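Local coordinates for protein superoxide dismutase (Candida albicans, PDB 4GUN) that probably converts superoxide radicals into hydrogen peroxide and dioxygen at a bound manganese ion, as other iron/manganese superoxide dismutases do, at residues S102-G105 against K106-A110; D18-E21 against P22-K26; G113-S116 against N117-I121. The protein carries 2 engineered substitutions. All blocks are in the same frame, centred on the assembly; numbering follows the deposited sequence.

Overall arrangement
The three contacts illustrate one principle, how a chain starts a helix, at three places in the C. albicans protein. From the N terminus, contact 2 comes first: residues 18-26 fold back on themselves and lead into helix 26-56, which carries the manganese ligand His32. Further on, contact 1 forms the opening turns of helix 103-112, and contact 3 those of helix 115-127, directly after it. The contacts follow in series, none nested or crossed. Contacts 1 and 3 touch, Ile108 packing on Val115 and Leu118 to join the two helices. Contact 2, in the alpha-hairpin region, stays apart, its nearest atoms about 12 Å from contact 3 and about 18 Å from contact 1.

Contact 1: residues S102-G105 against K106-A110; sequences SALG and KQIVA. With SO4 (sulfate ion), chain R.
A capped helix N terminus sets this contact: helix 103-112 begins right after Ser102, whose carbonyl O accepts from Lys106 N at 2.8 Å. Ser102 is the N-cap residue. Its OG is tucked in the fork of the backbone N and C (chi1 71°), a rotation that brings it over the first turn, where it accepts from Gly105 N at 3.2 Å. The same hydroxyl is also hydrogen-bonded to Asp99 O, so it links the preceding loop to the helix. One turn on, Ile108 N donates to Leu104 O at 2.9 Å, and Val109 N to Gly105 O at 3.2 Å, which makes the buried glycine both a donor to the cap and an acceptor for the next turn.

The apolar side of the helix is carried by Leu104 and Ile108. Leu104 CG is anti to the backbone N (chi1 173°) and meets Ile108 CD1 at 3.8 Å, the two side chains crossing at a slant; both also pack on Leu147 of strand 146-153. On another side, the first carbons of Lys106 lie close to the cap carbonyl oxygen, CB 3.4 Å from Ser102 O. The Gln107 side chain has its polar partner further along the helix, NE2 being hydrogen-bonded to Gln111 OE1.

In front of the helix end a sulfate, probably from the crystallisation liquor, takes an almost straight hydrogen bond (175°) from Ala103 N to its O2, at 2.6 Å. Two first-turn N-H groups that lack a preceding-turn carbonyl thus find other acceptors, Ser102 OG for Gly105 and an anion for Ala103. The sulfate would also be drawn by the partial positive charge of the helix N terminus.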
ATOM      1  N   SER A 102      -3.471  16.712 -34.743  1.00 15.74           N
ATOM      2  CA  SER A 102      -3.171  17.382 -33.466  1.00 14.54           C
ATOM      3  C   SER A 102      -2.008  16.650 -32.805  1.00 16.42           C
ATOM      4  O   SER A 102      -1.781  15.471 -33.121  1.00 15.78           O
ATOM      5  CB  SER A 102      -4.396  17.424 -32.545  1.00 17.63           C
ATOM      6  OG  SER A 102      -4.745  16.160 -31.997  1.00 20.69           O
ATOM      7  N   ALA A 103      -1.260  17.332 -31.903  1.00 12.22           N
ATOM      8  CA  ALA A 103      -0.113  16.717 -31.197  1.00 12.23           C
ATOM      9  C   ALA A 103      -0.488  15.407 -30.500  1.00 12.21           C
ATOM     10  O   ALA A 103       0.237  14.413 -30.632  1.00 11.45           O
ATOM     11  CB  ALA A 103       0.517  17.706 -30.215  1.00 13.19           C
ATOM     12  N   LEU A 104      -1.660  15.373 -29.824  1.00  8.55           N
ATOM     13  CA  LEU A 104      -2.152  14.160 -29.161  1.00  7.47           C
ATOM     14  C   LEU A 104      -2.488  13.076 -30.189  1.00 12.54           C
ATOM     15  O   LEU A 104      -2.066  11.938 -30.012  1.00 13.03           O
ATOM     16  CB  LEU A 104      -3.384  14.451 -28.260  1.00  6.83           C
ATOM     17  CG  LEU A 104      -4.064  13.198 -27.665  1.00 10.77           C
ATOM     18  CD1 LEU A 104      -3.159  12.452 -26.690  1.00  9.48           C
ATOM     19  CD2 LEU A 104      -5.425  13.511 -27.080  1.00 10.08           C
ATOM     20  N   GLY A 105      -3.250  13.438 -31.227  1.00 10.04           N
ATOM     21  CA  GLY A 105      -3.671  12.536 -32.299  1.00  9.94           C
ATOM     22  C   GLY A 105      -2.504  11.906 -33.026  1.00 13.27           C
ATOM     23  O   GLY A 105      -2.541  10.719 -33.351  1.00 12.35           O
ATOM     24  N   LYS A 106      -1.455  12.697 -33.258  1.00 10.96           N
ATOM     25  CA  LYS A 106      -0.199  12.261 -33.880  1.00 10.25           C
ATOM     26  C   LYS A 106       0.500  11.257 -32.956  1.00 12.55           C
ATOM     27  O   LYS A 106       1.003  10.243 -33.436  1.00 13.28           O
ATOM     28  CB  LYS A 106       0.743  13.467 -34.115  1.00 11.62           C
ATOM     29  CG  LYS A 106       0.569  14.139 -35.471  1.00 24.91           C
ATOM     30  CD  LYS A 106       1.862  14.812 -35.960  1.00 32.87           C
ATOM     31  CE  LYS A 106       2.041  16.215 -35.437  1.00 36.90           C
ATOM     32  NZ  LYS A 106       3.329  16.805 -35.883  1.00 45.90           N
ATOM     33  N   GLN A 107       0.516  11.528 -31.637  1.00  8.11           N
ATOM     34  CA  GLN A 107       1.145  10.626 -30.662  1.00  7.89           C
ATOM     35  C   GLN A 107       0.422   9.276 -30.550  1.00 12.03           C
ATOM     36  O   GLN A 107       1.097   8.254 -30.511  1.00 12.13           O
ATOM     37  CB  GLN A 107       1.348  11.300 -29.300  1.00  7.86           C
ATOM     38  CG  GLN A 107       2.408  10.607 -28.429  1.00 10.32           C
ATOM     39  CD  GLN A 107       3.830  10.769 -28.923  1.00 22.65           C
ATOM     40  OE1 GLN A 107       4.179  11.742 -29.598  1.00 20.42           O
ATOM     41  NE2 GLN A 107       4.694   9.837 -28.553  1.00 11.34           N
ATOM     42  N   ILE A 108      -0.937   9.279 -30.541  1.00  9.51           N
ATOM     43  CA  ILE A 108      -1.782   8.078 -30.496  1.00  9.68           C
ATOM     44  C   ILE A 108      -1.460   7.187 -31.699  1.00 11.72           C
ATOM     45  O   ILE A 108      -1.263   5.981 -31.529  1.00 11.69           O
ATOM     46  CB  ILE A 108      -3.299   8.431 -30.427  1.00 12.42           C
ATOM     47  CG1 ILE A 108      -3.651   9.128 -29.077  1.00 12.52           C
ATOM     48  CG2 ILE A 108      -4.198   7.181 -30.679  1.00 12.02           C
ATOM     49  CD1 ILE A 108      -4.991   9.770 -29.027  1.00 16.20           C
ATOM     50  N   VAL A 109      -1.407   7.792 -32.901  1.00  7.29           N
ATOM     51  CA  VAL A 109      -1.131   7.096 -34.155  1.00  6.59           C
ATOM     52  C   VAL A 109       0.272   6.488 -34.133  1.00 13.02           C
ATOM     53  O   VAL A 109       0.430   5.296 -34.425  1.00 13.10           O
ATOM     54  CB  VAL A 109      -1.407   7.985 -35.394  1.00  7.86           C
ATOM     55  CG1 VAL A 109      -0.830   7.363 -36.667  1.00  7.65           C
ATOM     56  CG2 VAL A 109      -2.904   8.262 -35.552  1.00  6.70           C
ATOM     57  N   ALA A 110       1.271   7.276 -33.717  1.00 10.47           N
ATOM     58  CA  ALA A 110       2.659   6.797 -33.636  1.00 11.31           C
ATOM     59  C   ALA A 110       2.807   5.602 -32.690  1.00 15.39           C
ATOM     60  O   ALA A 110       3.427   4.606 -33.058  1.00 15.25           O
ATOM     61  CB  ALA A 110       3.577   7.932 -33.188  1.00 11.85           C
TER
HETATM   62  S   SO4 R 302      -2.498  21.107 -31.198  1.00 49.32           S
HETATM   63  O1  SO4 R 302      -1.501  22.145 -30.939  1.00 49.99           O
HETATM   64  O2  SO4 R 302      -1.824  19.823 -31.251  1.00 47.14           O
HETATM   65  O3  SO4 R 302      -3.509  21.104 -30.136  1.00 50.59           O
HETATM   66  O4  SO4 R 302      -3.168  21.349 -32.477  1.00 51.07           O

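Contact 2: residues D18-E21 against P22-K26; sequences DALE and PYISK
Leu20 O meets two N-H groups of the following residues, and this doubly used carbonyl folds 18-21 back against 22-26. Ile24 N gives the sounder bond, 3.2 Å to Leu20 O and nearly straight at the hydrogen (168°), although the donor stands well above the carbonyl plane, 61° out of it. Tyr23 N donates to the same oxygen only weakly, bent at the hydrogen. Leu20 also belongs to a type I beta turn from Asp18 to Glu21, whose closing bond from Glu21 N to Asp18 O is weak.

A water bridges the two segments: it accepts from Leu20 N at 2.9 Å and donates to Ile24 O at 2.6 Å. The carbonyls of Pro22 and Tyr23 bond elsewhere in the chain, Pro22 O with Gln179 NE2 and Tyr23 O with Tyr180 OH. The peptide before Pro22 is cis, and Pro22 CD sits over one face of the Tyr23 ring, 3.8 Å above its plane and displaced toward the rim.

Leu20 and Ile24 run alongside each other in a common direction, CD1 to CD1 4.0 Å; the Ile24 side chain is about 6 Å from that of the manganese ligand His32. At the far end Asp18 CB rests 3.9 Å from Lys26 CB, a contact of carbons rather than charges.

Glu21 closes the arrangement. Its chain is extended beyond CG (chi2 177°), carrying OE2 to Lys26 N at 3.1 Å, where the bond uses the anti lone pair. Since Ser25 caps helix 26-56 through OG on Ile28 N, serine and glutamate satisfy separate N-H groups of its first turn, and the helix N terminus would be expected to favour the ionised carboxylate.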
ATOM      1  N   ASP A  18     -28.607  15.297 -17.388  1.00  9.54           N
ATOM      2  CA  ASP A  18     -29.179  14.216 -18.191  1.00 10.53           C
ATOM      3  C   ASP A  18     -28.579  14.113 -19.619  1.00 13.85           C
ATOM      4  O   ASP A  18     -28.994  13.259 -20.397  1.00 14.20           O
ATOM      5  CB  ASP A  18     -30.709  14.406 -18.254  1.00 13.13           C
ATOM      6  CG  ASP A  18     -31.171  15.636 -19.035  1.00 25.28           C
ATOM      7  OD1 ASP A  18     -32.386  15.752 -19.286  1.00 27.17           O
ATOM      8  OD2 ASP A  18     -30.316  16.504 -19.356  1.00 28.56           O
ATOM      9  N   ALA A  19     -27.619  14.982 -19.946  1.00 10.89           N
ATOM     10  CA  ALA A  19     -27.011  15.095 -21.279  1.00 10.48           C
ATOM     11  C   ALA A  19     -26.076  13.954 -21.689  1.00 14.03           C
ATOM     12  O   ALA A  19     -25.761  13.844 -22.875  1.00 13.82           O
ATOM     13  CB  ALA A  19     -26.331  16.457 -21.422  1.00 10.86           C
ATOM     14  N   LEU A  20     -25.654  13.085 -20.730  1.00  9.39           N
ATOM     15  CA  LEU A  20     -24.781  11.921 -20.997  1.00  8.61           C
ATOM     16  C   LEU A  20     -25.582  10.638 -21.232  1.00 11.07           C
ATOM     17  O   LEU A  20     -25.001   9.596 -21.549  1.00  9.33           O
ATOM     18  CB  LEU A  20     -23.695  11.728 -19.893  1.00  8.81           C
ATOM     19  CG  LEU A  20     -22.868  12.984 -19.460  1.00 13.03           C
ATOM     20  CD1 LEU A  20     -21.631  12.555 -18.671  1.00 12.74           C
ATOM     21  CD2 LEU A  20     -22.434  13.845 -20.673  1.00 13.75           C
ATOM     22  N   GLU A  21     -26.930  10.716 -21.104  1.00  9.29           N
ATOM     23  CA  GLU A  21     -27.845   9.582 -21.345  1.00  9.12           C
ATOM     24  C   GLU A  21     -27.778   9.169 -22.824  1.00 14.22           C
ATOM     25  O   GLU A  21     -27.587  10.057 -23.654  1.00 15.09           O
ATOM     26  CB  GLU A  21     -29.282   9.972 -20.945  1.00  9.91           C
ATOM     27  CG  GLU A  21     -29.446   9.985 -19.436  1.00 11.79           C
ATOM     28  CD  GLU A  21     -30.794  10.414 -18.898  1.00 20.13           C
ATOM     29  OE1 GLU A  21     -31.719  10.679 -19.701  1.00 21.09           O
ATOM     30  OE2 GLU A  21     -30.923  10.488 -17.657  1.00 15.48           O
ATOM     31  N   PRO A  22     -27.842   7.859 -23.192  1.00  9.40           N
ATOM     32  CA  PRO A  22     -28.097   6.684 -22.338  1.00  8.94           C
ATOM     33  C   PRO A  22     -26.863   6.045 -21.696  1.00 13.08           C
ATOM     34  O   PRO A  22     -26.973   4.962 -21.131  1.00 13.34           O
ATOM     35  CB  PRO A  22     -28.784   5.714 -23.316  1.00  9.68           C
ATOM     36  CG  PRO A  22     -28.084   5.983 -24.628  1.00 12.91           C
ATOM     37  CD  PRO A  22     -27.758   7.468 -24.621  1.00  9.50           C
ATOM     38  N   TYR A  23     -25.694   6.686 -21.816  1.00  9.90           N
ATOM     39  CA  TYR A  23     -24.406   6.164 -21.345  1.00  8.68           C
ATOM     40  C   TYR A  23     -24.220   6.284 -19.826  1.00 12.26           C
ATOM     41  O   TYR A  23     -23.914   5.286 -19.173  1.00 11.80           O
ATOM     42  CB  TYR A  23     -23.250   6.774 -22.180  1.00  9.67           C
ATOM     43  CG  TYR A  23     -23.538   6.709 -23.670  1.00 10.44           C
ATOM     44  CD1 TYR A  23     -23.642   5.482 -24.328  1.00 12.50           C
ATOM     45  CD2 TYR A  23     -23.819   7.859 -24.394  1.00 10.74           C
ATOM     46  CE1 TYR A  23     -23.975   5.411 -25.680  1.00 13.06           C
ATOM     47  CE2 TYR A  23     -24.159   7.799 -25.749  1.00 11.18           C
ATOM     48  CZ  TYR A  23     -24.234   6.573 -26.386  1.00 17.21           C
ATOM     49  OH  TYR A  23     -24.510   6.503 -27.731  1.00 17.77           O
ATOM     50  N   ILE A  24     -24.462   7.484 -19.272  1.00  8.42           N
ATOM     51  CA  ILE A  24     -24.415   7.777 -17.829  1.00  8.71           C
ATOM     52  C   ILE A  24     -25.740   8.490 -17.487  1.00 11.88           C
ATOM     53  O   ILE A  24     -26.088   9.483 -18.126  1.00 12.29           O
ATOM     54  CB  ILE A  24     -23.165   8.609 -17.390  1.00 11.14           C
ATOM     55  CG1 ILE A  24     -21.840   8.012 -17.970  1.00 11.95           C
ATOM     56  CG2 ILE A  24     -23.125   8.728 -15.843  1.00  8.54           C
ATOM     57  CD1 ILE A  24     -20.584   8.823 -17.710  1.00 14.08           C
ATOM     58  N   SER A  25     -26.496   7.957 -16.518  1.00  7.35           N
ATOM     59  CA  SER A  25     -27.802   8.530 -16.186  1.00  6.82           C
ATOM     60  C   SER A  25     -27.724   9.832 -15.393  1.00  9.60           C
ATOM     61  O   SER A  25     -26.713  10.092 -14.724  1.00  7.78           O
ATOM     62  CB  SER A  25     -28.666   7.508 -15.452  1.00 11.19           C
ATOM     63  OG  SER A  25     -28.241   7.361 -14.103  1.00 19.68           O
ATOM     64  N   LYS A  26     -28.821  10.634 -15.442  1.00  7.92           N
ATOM     65  CA  LYS A  26     -28.947  11.867 -14.654  1.00  8.47           C
ATOM     66  C   LYS A  26     -28.830  11.508 -13.163  1.00 14.43           C
ATOM     67  O   LYS A  26     -28.205  12.239 -12.401  1.00 12.71           O
ATOM     68  CB  LYS A  26     -30.310  12.549 -14.905  1.00  9.24           C
ATOM     69  CG  LYS A  26     -30.535  13.761 -14.014  1.00 11.98           C
ATOM     70  CD  LYS A  26     -31.669  14.651 -14.448  1.00 16.20           C
ATOM     71  CE  LYS A  26     -31.937  15.650 -13.343  1.00 18.94           C
ATOM     72  NZ  LYS A  26     -33.171  16.430 -13.597  1.00 24.75           N
TER
HETATM   73  O   HOH W   1     -26.613  12.046 -18.142  1.00 17.15           O

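Contact 3: residues G113-S116 against N117-I121; sequences GSVS and NLIDI
Ser114 O is gripped by two N-H groups three and four residues on: Leu118 N donates to it at 3.3 Å, and Asn117 N adds a weak bond, strongly bent at the hydrogen (123°). The succeeding carbonyls take up the regular helical pattern, Val115 O receiving Ile119 N at 2.8 Å and Ser116 O receiving Asp120 N at 3.0 Å.

Ser114 holds the N-cap position. Its OG is hydrogen-bonded to Ser116 OG at 3.0 Å, either hydroxyl being able to donate, so the two serines are tied together across the start of the helix. Asn117 lies close by, its CB 3.5 Å from Ser114 OG. Its CG stands anti to the backbone N (chi1 -170°), and the amide leads back toward the preceding helix, where ND2 is hydrogen-bonded to Tyr112 O.

Away from this polar cluster, Val115 CG1 meets Ile119 CD1 at 3.8 Å, a pairing of one branch with the end of a longer chain at an oblique angle. Both residues lean on His97 of a neighbouring loop. Leu118 turns instead to Ile108, Tyr112 and Val149, inserting between helix 103-112 and the sheet.

Gly113, with positive phi (86°), is where the chain leaves helix 103-112, and Ser114 immediately takes the N-cap position of the next helix. This short link between consecutive helices, with Asn117 tied back to Tyr112, belongs to the C-terminal alpha/beta domain of the iron/manganese superoxide dismutase fold, whose helices pack on its three-stranded antiparallel sheet.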
ATOM      1  N   GLY A 113      -1.281   3.076 -33.093  1.00 12.79           N
ATOM      2  CA  GLY A 113      -1.831   2.839 -34.424  1.00 11.66           C
ATOM      3  C   GLY A 113      -3.187   3.492 -34.604  1.00 15.75           C
ATOM      4  O   GLY A 113      -3.435   4.111 -35.636  1.00 14.29           O
ATOM      5  N   SER A 114      -4.062   3.393 -33.568  1.00 13.15           N
ATOM      6  CA  SER A 114      -5.436   3.925 -33.564  1.00 12.98           C
ATOM      7  C   SER A 114      -5.951   4.219 -32.171  1.00 14.92           C
ATOM      8  O   SER A 114      -5.458   3.647 -31.189  1.00 11.55           O
ATOM      9  CB  SER A 114      -6.396   2.927 -34.216  1.00 15.59           C
ATOM     10  OG  SER A 114      -6.433   1.698 -33.504  1.00 12.42           O
ATOM     11  N   VAL A 115      -6.984   5.081 -32.105  1.00 12.85           N
ATOM     12  CA  VAL A 115      -7.737   5.443 -30.897  1.00 14.55           C
ATOM     13  C   VAL A 115      -8.414   4.173 -30.360  1.00 17.86           C
ATOM     14  O   VAL A 115      -8.360   3.926 -29.151  1.00 16.74           O
ATOM     15  CB  VAL A 115      -8.785   6.552 -31.189  1.00 19.64           C
ATOM     16  CG1 VAL A 115      -9.549   6.944 -29.923  1.00 19.60           C
ATOM     17  CG2 VAL A 115      -8.110   7.769 -31.784  1.00 19.88           C
ATOM     18  N   SER A 116      -9.002   3.353 -31.271  1.00 12.21           N
ATOM     19  CA  SER A 116      -9.652   2.108 -30.894  1.00 12.55           C
ATOM     20  C   SER A 116      -8.721   1.173 -30.128  1.00 15.26           C
ATOM     21  O   SER A 116      -9.155   0.592 -29.136  1.00 15.04           O
ATOM     22  CB  SER A 116     -10.287   1.426 -32.100  1.00 15.60           C
ATOM     23  OG  SER A 116      -9.300   1.083 -33.055  1.00 25.89           O
ATOM     24  N   ASN A 117      -7.433   1.074 -30.542  1.00 10.49           N
ATOM     25  CA  ASN A 117      -6.442   0.228 -29.867  1.00  9.71           C
ATOM     26  C   ASN A 117      -6.107   0.781 -28.483  1.00 10.37           C
ATOM     27  O   ASN A 117      -5.976   0.015 -27.533  1.00 10.52           O
ATOM     28  CB  ASN A 117      -5.168   0.056 -30.718  1.00 16.27           C
ATOM     29  CG  ASN A 117      -4.190  -0.992 -30.193  1.00 46.69           C
ATOM     30  OD1 ASN A 117      -4.569  -1.981 -29.546  1.00 43.98           O
ATOM     31  ND2 ASN A 117      -2.905  -0.818 -30.492  1.00 36.81           N
ATOM     32  N   LEU A 118      -5.978   2.101 -28.373  1.00  5.09           N
ATOM     33  CA  LEU A 118      -5.733   2.785 -27.112  1.00  5.18           C
ATOM     34  C   LEU A 118      -6.938   2.587 -26.159  1.00 12.92           C
ATOM     35  O   LEU A 118      -6.737   2.304 -24.970  1.00 12.57           O
ATOM     36  CB  LEU A 118      -5.462   4.277 -27.376  1.00  4.31           C
ATOM     37  CG  LEU A 118      -5.342   5.198 -26.146  1.00  7.95           C
ATOM     38  CD1 LEU A 118      -4.238   4.701 -25.134  1.00  9.07           C
ATOM     39  CD2 LEU A 118      -5.126   6.625 -26.557  1.00  5.08           C
ATOM     40  N   ILE A 119      -8.181   2.691 -26.687  1.00 10.96           N
ATOM     41  CA  ILE A 119      -9.412   2.466 -25.895  1.00 11.23           C
ATOM     42  C   ILE A 119      -9.436   1.005 -25.372  1.00 16.42           C
ATOM     43  O   ILE A 119      -9.778   0.778 -24.198  1.00 14.90           O
ATOM     44  CB  ILE A 119     -10.686   2.860 -26.715  1.00 13.51           C
ATOM     45  CG1 ILE A 119     -10.761   4.397 -26.918  1.00 12.87           C
ATOM     46  CG2 ILE A 119     -11.979   2.326 -26.054  1.00 14.11           C
ATOM     47  CD1 ILE A 119     -11.916   4.867 -27.842  1.00 20.61           C
ATOM     48  N   ASP A 120      -9.027   0.031 -26.229  1.00 14.07           N
ATOM     49  CA  ASP A 120      -8.966  -1.393 -25.838  1.00 13.19           C
ATOM     50  C   ASP A 120      -7.998  -1.627 -24.686  1.00 16.23           C
ATOM     51  O   ASP A 120      -8.322  -2.362 -23.750  1.00 14.87           O
ATOM     52  CB  ASP A 120      -8.578  -2.287 -27.020  1.00 14.51           C
ATOM     53  CG  ASP A 120      -9.649  -2.474 -28.064  1.00 24.01           C
ATOM     54  OD1 ASP A 120     -10.850  -2.287 -27.732  1.00 23.41           O
ATOM     55  OD2 ASP A 120      -9.297  -2.813 -29.211  1.00 28.96           O
ATOM     56  N   ILE A 121      -6.811  -1.008 -24.763  1.00 13.68           N
ATOM     57  CA  ILE A 121      -5.780  -1.082 -23.723  1.00 13.29           C
ATOM     58  C   ILE A 121      -6.307  -0.459 -22.410  1.00 15.46           C
ATOM     59  O   ILE A 121      -6.181  -1.083 -21.355  1.00 15.07           O
ATOM     60  CB  ILE A 121      -4.431  -0.483 -24.205  1.00 16.12           C
ATOM     61  CG1 ILE A 121      -3.809  -1.363 -25.305  1.00 15.51           C
ATOM     62  CG2 ILE A 121      -3.455  -0.308 -23.044  1.00 17.01           C
ATOM     63  CD1 ILE A 121      -2.871  -0.626 -26.246  1.00 14.61           C
TER